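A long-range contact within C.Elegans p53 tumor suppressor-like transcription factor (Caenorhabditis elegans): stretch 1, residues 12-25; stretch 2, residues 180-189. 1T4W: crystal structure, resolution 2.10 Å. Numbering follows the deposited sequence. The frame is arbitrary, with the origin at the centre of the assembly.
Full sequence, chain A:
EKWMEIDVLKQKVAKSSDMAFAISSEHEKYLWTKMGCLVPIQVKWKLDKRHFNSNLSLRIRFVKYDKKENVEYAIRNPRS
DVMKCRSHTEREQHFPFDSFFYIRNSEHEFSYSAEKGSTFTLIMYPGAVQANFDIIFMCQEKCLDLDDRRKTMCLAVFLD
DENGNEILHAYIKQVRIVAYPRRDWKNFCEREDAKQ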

ATOM      1  N   LYS A  12      -2.005  -5.432 -16.251  1.00 46.92           N
ATOM      2  CA  LYS A  12      -3.144  -6.165 -15.721  1.00 47.34           C
ATOM      3  C   LYS A  12      -4.267  -5.298 -15.167  1.00 38.63           C
ATOM      4  O   LYS A  12      -5.441  -5.572 -15.392  1.00 49.99           O
ATOM      5  CB  LYS A  12      -2.672  -7.137 -14.649  1.00 52.38           C
ATOM      6  CG  LYS A  12      -1.524  -8.015 -15.101  1.00 61.26           C
ATOM      7  CD  LYS A  12      -1.528  -9.333 -14.345  1.00 70.49           C
ATOM      8  CE  LYS A  12      -1.460  -9.124 -12.843  1.00 67.03           C
ATOM      9  NZ  LYS A  12      -1.711 -10.399 -12.116  1.00 70.24           N
ATOM     10  N   VAL A  13      -3.917  -4.243 -14.450  1.00 43.21           N
ATOM     11  CA  VAL A  13      -4.937  -3.383 -13.868  1.00 48.69           C
ATOM     12  C   VAL A  13      -5.779  -2.624 -14.901  1.00 42.51           C
ATOM     13  O   VAL A  13      -6.983  -2.452 -14.720  1.00 49.14           O
ATOM     14  CB  VAL A  13      -4.291  -2.393 -12.871  1.00 45.92           C
ATOM     15  CG1 VAL A  13      -5.321  -1.372 -12.366  1.00 47.10           C
ATOM     16  CG2 VAL A  13      -3.708  -3.183 -11.698  1.00 49.47           C
ATOM     17  N   ALA A  14      -5.136  -2.202 -15.984  1.00 46.04           N
ATOM     18  CA  ALA A  14      -5.753  -1.444 -17.074  1.00 33.80           C
ATOM     19  C   ALA A  14      -7.270  -1.550 -17.302  1.00 38.25           C
ATOM     20  O   ALA A  14      -7.969  -0.537 -17.258  1.00 40.26           O
ATOM     21  CB  ALA A  14      -5.015  -1.749 -18.380  1.00 40.00           C
ATOM     22  N   LYS A  15      -7.785  -2.751 -17.552  1.00 31.43           N
ATOM     23  CA  LYS A  15      -9.224  -2.910 -17.799  1.00 35.27           C
ATOM     24  C   LYS A  15      -9.926  -3.877 -16.861  1.00 43.06           C
ATOM     25  O   LYS A  15     -11.019  -4.354 -17.166  1.00 34.68           O
ATOM     26  CB  LYS A  15      -9.459  -3.358 -19.243  1.00 42.01           C
ATOM     27  CG  LYS A  15      -8.851  -2.417 -20.277  1.00 43.01           C
ATOM     28  CD  LYS A  15      -9.349  -2.726 -21.672  1.00 53.06           C
ATOM     29  CE  LYS A  15      -8.833  -1.710 -22.682  1.00 53.48           C
ATOM     30  NZ  LYS A  15      -9.436  -1.931 -24.029  1.00 53.11           N
ATOM     31  N   SER A  16      -9.311  -4.158 -15.717  1.00 32.93           N
ATOM     32  CA  SER A  16      -9.886  -5.084 -14.756  1.00 22.37           C
ATOM     33  C   SER A  16     -11.183  -4.564 -14.132  1.00 30.98           C
ATOM     34  O   SER A  16     -11.329  -3.367 -13.893  1.00 27.53           O
ATOM     35  CB  SER A  16      -8.880  -5.360 -13.629  1.00 21.93           C
ATOM     36  OG  SER A  16      -9.539  -5.924 -12.515  1.00 23.60           O
ATOM     37  N   SER A  17     -12.119  -5.471 -13.868  1.00 26.15           N
ATOM     38  CA  SER A  17     -13.378  -5.099 -13.232  1.00 35.31           C
ATOM     39  C   SER A  17     -13.168  -4.967 -11.737  1.00 30.79           C
ATOM     40  O   SER A  17     -13.880  -4.226 -11.073  1.00 35.37           O
ATOM     41  CB  SER A  17     -14.455  -6.170 -13.461  1.00 27.39           C
ATOM     42  OG  SER A  17     -14.830  -6.245 -14.824  1.00 54.58           O
ATOM     43  N   ASP A  18     -12.172  -5.684 -11.226  1.00 26.30           N
ATOM     44  CA  ASP A  18     -11.870  -5.737  -9.796  1.00 28.15           C
ATOM     45  C   ASP A  18     -10.997  -4.670  -9.179  1.00 26.97           C
ATOM     46  O   ASP A  18     -10.883  -4.619  -7.950  1.00 23.24           O
ATOM     47  CB  ASP A  18     -11.224  -7.078  -9.456  1.00 31.94           C
ATOM     48  CG  ASP A  18     -12.085  -8.240  -9.846  1.00 35.79           C
ATOM     49  OD1 ASP A  18     -13.284  -8.012 -10.116  1.00 34.67           O
ATOM     50  OD2 ASP A  18     -11.555  -9.369  -9.866  1.00 32.50           O
ATOM     51  N   MET A  19     -10.349  -3.863 -10.011  1.00 24.96           N
ATOM     52  CA  MET A  19      -9.459  -2.813  -9.506  1.00 22.21           C
ATOM     53  C   MET A  19      -9.163  -1.809 -10.592  1.00 18.88           C
ATOM     54  O   MET A  19      -9.297  -2.107 -11.773  1.00 23.94           O
ATOM     55  CB  MET A  19      -8.152  -3.428  -9.011  1.00 15.85           C
ATOM     56  CG  MET A  19      -7.502  -4.345 -10.050  1.00 25.54           C
ATOM     57  SD  MET A  19      -6.204  -5.386  -9.344  1.00 25.88           S
ATOM     58  CE  MET A  19      -7.218  -6.547  -8.370  1.00 21.30           C
ATOM     59  N   ALA A  20      -8.715  -0.630 -10.176  1.00 21.77           N
ATOM     60  CA  ALA A  20      -8.413   0.458 -11.092  1.00 22.91           C
ATOM     61  C   ALA A  20      -7.449   1.408 -10.389  1.00 29.26           C
ATOM     62  O   ALA A  20      -7.498   1.576  -9.167  1.00 21.93           O
ATOM     63  CB  ALA A  20      -9.691   1.191 -11.450  1.00 15.63           C
ATOM     64  N   PHE A  21      -6.594   2.042 -11.177  1.00 27.10           N
ATOM     65  CA  PHE A  21      -5.581   2.952 -10.662  1.00 28.96           C
ATOM     66  C   PHE A  21      -5.621   4.248 -11.438  1.00 30.45           C
ATOM     67  O   PHE A  21      -5.933   4.252 -12.625  1.00 32.62           O
ATOM     68  CB  PHE A  21      -4.202   2.290 -10.801  1.00 30.72           C
ATOM     69  CG  PHE A  21      -3.055   3.153 -10.356  1.00 47.67           C
ATOM     70  CD1 PHE A  21      -2.656   4.255 -11.116  1.00 56.48           C
ATOM     71  CD2 PHE A  21      -2.391   2.886  -9.163  1.00 53.62           C
ATOM     72  CE1 PHE A  21      -1.614   5.076 -10.688  1.00 56.70           C
ATOM     73  CE2 PHE A  21      -1.348   3.701  -8.728  1.00 46.19           C
ATOM     74  CZ  PHE A  21      -0.962   4.797  -9.490  1.00 56.49           C
ATOM     75  N   ALA A  22      -5.325   5.355 -10.771  1.00 23.51           N
ATOM     76  CA  ALA A  22      -5.301   6.633 -11.462  1.00 23.63           C
ATOM     77  C   ALA A  22      -4.393   7.592 -10.709  1.00 31.47           C
ATOM     78  O   ALA A  22      -3.983   7.331  -9.568  1.00 22.33           O
ATOM     79  CB  ALA A  22      -6.718   7.229 -11.580  1.00 23.29           C
ATOM     80  N   ILE A  23      -4.087   8.702 -11.365  1.00 26.42           N
ATOM     81  CA  ILE A  23      -3.243   9.736 -10.802  1.00 27.69           C
ATOM     82  C   ILE A  23      -4.128  10.945 -10.754  1.00 32.29           C
ATOM     83  O   ILE A  23      -4.986  11.100 -11.620  1.00 30.59           O
ATOM     84  CB  ILE A  23      -2.066  10.075 -11.724  1.00 34.40           C
ATOM     85  CG1 ILE A  23      -1.239   8.824 -12.021  1.00 41.33           C
ATOM     86  CG2 ILE A  23      -1.210  11.138 -11.071  1.00 43.65           C
ATOM     87  CD1 ILE A  23      -0.495   8.265 -10.839  1.00 42.30           C
ATOM     88  N   SER A  24      -3.934  11.798  -9.752  1.00 21.12           N
ATOM     89  CA  SER A  24      -4.735  13.002  -9.651  1.00 24.09           C
ATOM     90  C   SER A  24      -4.050  14.078 -10.482  1.00 42.56           C
ATOM     91  O   SER A  24      -2.958  13.855 -11.015  1.00 35.31           O
ATOM     92  CB  SER A  24      -4.836  13.467  -8.200  1.00 31.23           C
ATOM     93  OG  SER A  24      -3.592  13.959  -7.728  1.00 24.37           O
ATOM     94  N   SER A  25      -4.692  15.233 -10.602  1.00 38.18           N
ATOM     95  CA  SER A  25      -4.116  16.336 -11.354  1.00 54.29           C
ATOM     96  C   SER A  25      -2.826  16.739 -10.649  1.00 50.95           C
ATOM     97  O   SER A  25      -1.930  17.304 -11.265  1.00 52.33           O
ATOM     98  CB  SER A  25      -5.070  17.527 -11.384  1.00 52.52           C
ATOM     99  OG  SER A  25      -5.065  18.195 -10.136  1.00 60.13           O
ATOM    100  N   TYR A 180     -17.602  -1.543  -6.359  1.00 25.44           N
ATOM    101  CA  TYR A 180     -17.470  -1.301  -7.792  1.00 23.74           C
ATOM    102  C   TYR A 180     -16.325  -0.320  -8.068  1.00 23.95           C
ATOM    103  O   TYR A 180     -16.545   0.869  -8.332  1.00 19.62           O
ATOM    104  CB  TYR A 180     -18.803  -0.753  -8.310  1.00 25.65           C
ATOM    105  CG  TYR A 180     -19.914  -1.761  -8.158  1.00 27.06           C
ATOM    106  CD1 TYR A 180     -19.962  -2.899  -8.967  1.00 28.65           C
ATOM    107  CD2 TYR A 180     -20.893  -1.604  -7.175  1.00 21.06           C
ATOM    108  CE1 TYR A 180     -20.975  -3.878  -8.800  1.00 30.16           C
ATOM    109  CE2 TYR A 180     -21.907  -2.569  -6.988  1.00 27.90           C
ATOM    110  CZ  TYR A 180     -21.938  -3.693  -7.801  1.00 32.01           C
ATOM    111  OH  TYR A 180     -22.915  -4.640  -7.611  1.00 44.49           O
ATOM    112  N   PRO A 181     -15.080  -0.811  -8.012  1.00 22.48           N
ATOM    113  CA  PRO A 181     -13.948   0.088  -8.258  1.00 18.51           C
ATOM    114  C   PRO A 181     -14.055   0.930  -9.531  1.00 23.74           C
ATOM    115  O   PRO A 181     -13.612   2.078  -9.529  1.00 22.81           O
ATOM    116  CB  PRO A 181     -12.726  -0.861  -8.245  1.00 20.18           C
ATOM    117  CG  PRO A 181     -13.316  -2.248  -8.452  1.00 29.39           C
ATOM    118  CD  PRO A 181     -14.633  -2.183  -7.719  1.00 22.69           C
ATOM    119  N   ARG A 182     -14.636   0.392 -10.612  1.00 16.51           N
ATOM    120  CA  ARG A 182     -14.736   1.190 -11.847  1.00 27.78           C
ATOM    121  C   ARG A 182     -15.684   2.389 -11.732  1.00 25.07           C
ATOM    122  O   ARG A 182     -15.474   3.395 -12.392  1.00 22.50           O
ATOM    123  CB  ARG A 182     -15.109   0.314 -13.057  1.00 23.15           C
ATOM    124  CG  ARG A 182     -13.949  -0.586 -13.509  1.00 26.98           C
ATOM    125  CD  ARG A 182     -12.784   0.224 -14.151  1.00 19.77           C
ATOM    126  NE  ARG A 182     -11.525  -0.544 -14.217  1.00 26.60           N
ATOM    127  CZ  ARG A 182     -10.356  -0.033 -14.601  1.00 23.19           C
ATOM    128  NH1 ARG A 182     -10.272   1.233 -14.965  1.00 15.61           N
ATOM    129  NH2 ARG A 182      -9.266  -0.780 -14.594  1.00 21.69           N
ATOM    130  N   ARG A 183     -16.718   2.285 -10.900  1.00 21.48           N
ATOM    131  CA  ARG A 183     -17.624   3.413 -10.699  1.00 17.91           C
ATOM    132  C   ARG A 183     -16.841   4.567 -10.055  1.00 18.17           C
ATOM    133  O   ARG A 183     -16.817   5.689 -10.574  1.00 16.06           O
ATOM    134  CB  ARG A 183     -18.784   3.034  -9.772  1.00 17.93           C
ATOM    135  CG  ARG A 183     -19.583   4.236  -9.234  1.00 22.45           C
ATOM    136  CD  ARG A 183     -20.598   3.804  -8.187  1.00 24.24           C
ATOM    137  NE  ARG A 183     -21.509   2.782  -8.708  1.00 22.60           N
ATOM    138  CZ  ARG A 183     -22.314   2.040  -7.946  1.00 28.57           C
ATOM    139  NH1 ARG A 183     -23.117   1.139  -8.493  1.00 21.96           N
ATOM    140  NH2 ARG A 183     -22.314   2.190  -6.631  1.00 23.45           N
ATOM    141  N   ASP A 184     -16.175   4.273  -8.942  1.00 15.53           N
ATOM    142  CA  ASP A 184     -15.429   5.293  -8.218  1.00 19.25           C
ATOM    143  C   ASP A 184     -14.255   5.858  -9.025  1.00 21.94           C
ATOM    144  O   ASP A 184     -14.003   7.067  -9.015  1.00 21.24           O
ATOM    145  CB  ASP A 184     -14.965   4.726  -6.872  1.00 19.88           C
ATOM    146  CG  ASP A 184     -16.144   4.397  -5.945  1.00 26.33           C
ATOM    147  OD1 ASP A 184     -16.993   5.277  -5.775  1.00 33.70           O
ATOM    148  OD2 ASP A 184     -16.221   3.281  -5.394  1.00 28.64           O
ATOM    149  N   TRP A 185     -13.541   4.979  -9.715  1.00 17.73           N
ATOM    150  CA  TRP A 185     -12.430   5.391 -10.569  1.00 19.65           C
ATOM    151  C   TRP A 185     -12.941   6.346 -11.656  1.00 16.78           C
ATOM    152  O   TRP A 185     -12.324   7.388 -11.930  1.00 20.03           O
ATOM    153  CB  TRP A 185     -11.813   4.173 -11.258  1.00 16.10           C
ATOM    154  CG  TRP A 185     -10.944   4.503 -12.470  1.00 21.46           C
ATOM    155  CD1 TRP A 185      -9.643   4.931 -12.456  1.00 28.14           C
ATOM    156  CD2 TRP A 185     -11.298   4.349 -13.857  1.00 22.73           C
ATOM    157  NE1 TRP A 185      -9.165   5.042 -13.745  1.00 20.00           N
ATOM    158  CE2 TRP A 185     -10.158   4.692 -14.621  1.00 20.41           C
ATOM    159  CE3 TRP A 185     -12.465   3.951 -14.525  1.00 25.71           C
ATOM    160  CZ2 TRP A 185     -10.150   4.650 -16.025  1.00 24.43           C
ATOM    161  CZ3 TRP A 185     -12.458   3.909 -15.926  1.00 19.38           C
ATOM    162  CH2 TRP A 185     -11.307   4.257 -16.659  1.00 17.37           C
ATOM    163  N   LYS A 186     -14.056   5.990 -12.291  1.00 20.89           N
ATOM    164  CA  LYS A 186     -14.585   6.830 -13.363  1.00 17.76           C
ATOM    165  C   LYS A 186     -15.026   8.194 -12.848  1.00 24.79           C
ATOM    166  O   LYS A 186     -14.768   9.234 -13.494  1.00 19.90           O
ATOM    167  CB  LYS A 186     -15.736   6.123 -14.083  1.00 23.83           C
ATOM    168  CG  LYS A 186     -16.450   6.949 -15.173  1.00 21.26           C
ATOM    169  CD  LYS A 186     -15.502   7.497 -16.259  1.00 29.54           C
ATOM    170  CE  LYS A 186     -14.787   6.424 -17.053  1.00 22.68           C
ATOM    171  NZ  LYS A 186     -14.367   6.977 -18.420  1.00 30.22           N
ATOM    172  N   ASN A 187     -15.693   8.199 -11.699  1.00 20.80           N
ATOM    173  CA  ASN A 187     -16.130   9.457 -11.105  1.00 21.70           C
ATOM    174  C   ASN A 187     -14.892  10.295 -10.809  1.00 24.18           C
ATOM    175  O   ASN A 187     -14.866  11.499 -11.057  1.00 20.21           O
ATOM    176  CB  ASN A 187     -16.903   9.219  -9.799  1.00 20.05           C
ATOM    177  CG  ASN A 187     -18.317   8.728 -10.046  1.00 19.29           C
ATOM    178  OD1 ASN A 187     -18.829   8.871 -11.138  1.00 20.41           O
ATOM    179  ND2 ASN A 187     -18.959   8.176  -9.017  1.00 18.50           N
ATOM    180  N   PHE A 188     -13.868   9.660 -10.253  1.00 19.98           N
ATOM    181  CA  PHE A 188     -12.643  10.391  -9.938  1.00 24.12           C
ATOM    182  C   PHE A 188     -12.006  11.026 -11.179  1.00 21.50           C
ATOM    183  O   PHE A 188     -11.653  12.209 -11.169  1.00 21.87           O
ATOM    184  CB  PHE A 188     -11.623   9.463  -9.270  1.00 22.01           C
ATOM    185  CG  PHE A 188     -10.303  10.130  -8.954  1.00 28.07           C
ATOM    186  CD1 PHE A 188     -10.114  10.793  -7.750  1.00 30.63           C
ATOM    187  CD2 PHE A 188      -9.240  10.057  -9.849  1.00 24.05           C
ATOM    188  CE1 PHE A 188      -8.877  11.363  -7.438  1.00 39.71           C
ATOM    189  CE2 PHE A 188      -7.999  10.625  -9.545  1.00 25.92           C
ATOM    190  CZ  PHE A 188      -7.819  11.270  -8.346  1.00 25.67           C
ATOM    191  N   CYS A 189     -11.840  10.239 -12.241  1.00 20.22           N
ATOM    192  CA  CYS A 189     -11.243  10.753 -13.462  1.00 16.77           C
ATOM    193  C   CYS A 189     -12.047  11.917 -14.066  1.00 26.75           C
ATOM    194  O   CYS A 189     -11.469  12.945 -14.436  1.00 22.85           O
ATOM    195  CB  CYS A 189     -11.081   9.617 -14.480  1.00 18.80           C
ATOM    196  SG  CYS A 189      -9.838   8.404 -13.964  1.00 26.75           S
TER
HETATM  197  O   HOH W   1      -7.550   2.247 -15.814  1.00 45.20           O
HETATM  198  O   HOH W   2      -6.574   1.209 -13.913  1.00 34.96           O

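Strand 19-23 lies along helix 181-189, the two running in nearly the same direction, with axes 7.6 Å apart at closest approach and an angle of 17° between them. So close a packing calls for small side chains on the strand, and the two that point toward the helix, Ala20 and Ala22, are alanines. Met19, Phe21 and Ile23 alternate with them and point away.

Most of the polar chemistry is concentrated in Arg182, which has more of its surface covered by the other stretch than any other residue here. Its CA-to-CB bond points sideways, but the chain brings the guanidinium into the turn between helix 12-13 and the strand. Arg182 NE donates to Ser16 O at 2.8 Å with a nearly straight angle of 164°, and Arg182 NH2 adds a weak bond to the same oxygen at 3.4 Å. Other carbonyls crowd Arg182 NH2: Ala14 O lies 3.0 Å and Met19 O 3.1 Å from it. Val13 O is closer still, 2.8 Å from Arg182 NH2, but the angle is too poor for a hydrogen bond; that carbonyl instead accepts from Ser16 N at 3.1 Å. Two waters add further contacts. Water 1 accepts from Arg182 NH1 at 3.0 Å and donates to Ala14 O at 3.2 Å, bridging the stretches. Water 2 accepts from Phe21 N at 2.9 Å and, weakly, from Arg182 NH2 at 3.4 Å. Arginine suits this place because one planar group can donate to Ser16 O and to two waters, while its face remains available for packing: Ala20 CB sits over one face, 3.4 Å from Arg182 CZ.

Ser16 OG accepts from Asp18 N at 2.9 Å and weakly from Met19 N at 3.3 Å, so this short side chain satisfies backbone donors while the residue's carbonyl serves Arg182.

At the start of the helix, the compact ring of Pro181 packs against the backbone, Pro181 CG lying 3.3 Å from Ser17 O. Lacking an amide hydrogen, proline fits the first position of a helix, whose amide has no earlier carbonyl of that helix to donate to.

Farther along, the contact becomes largely apolar. Trp185 offers broad apolar surface to small methyls: Ala20 CB makes a CH-pi contact over its face, whereas Ala22 CB meets the ring edge, 3.8 Å from Trp185 CD1. Its one side-chain donor, Trp185 NE1, lies 3.5 Å from Phe21 O. Phe188 fills buried space with no side-chain polar group to satisfy; Phe188 CZ lies 3.7 Å from Ser24 CB.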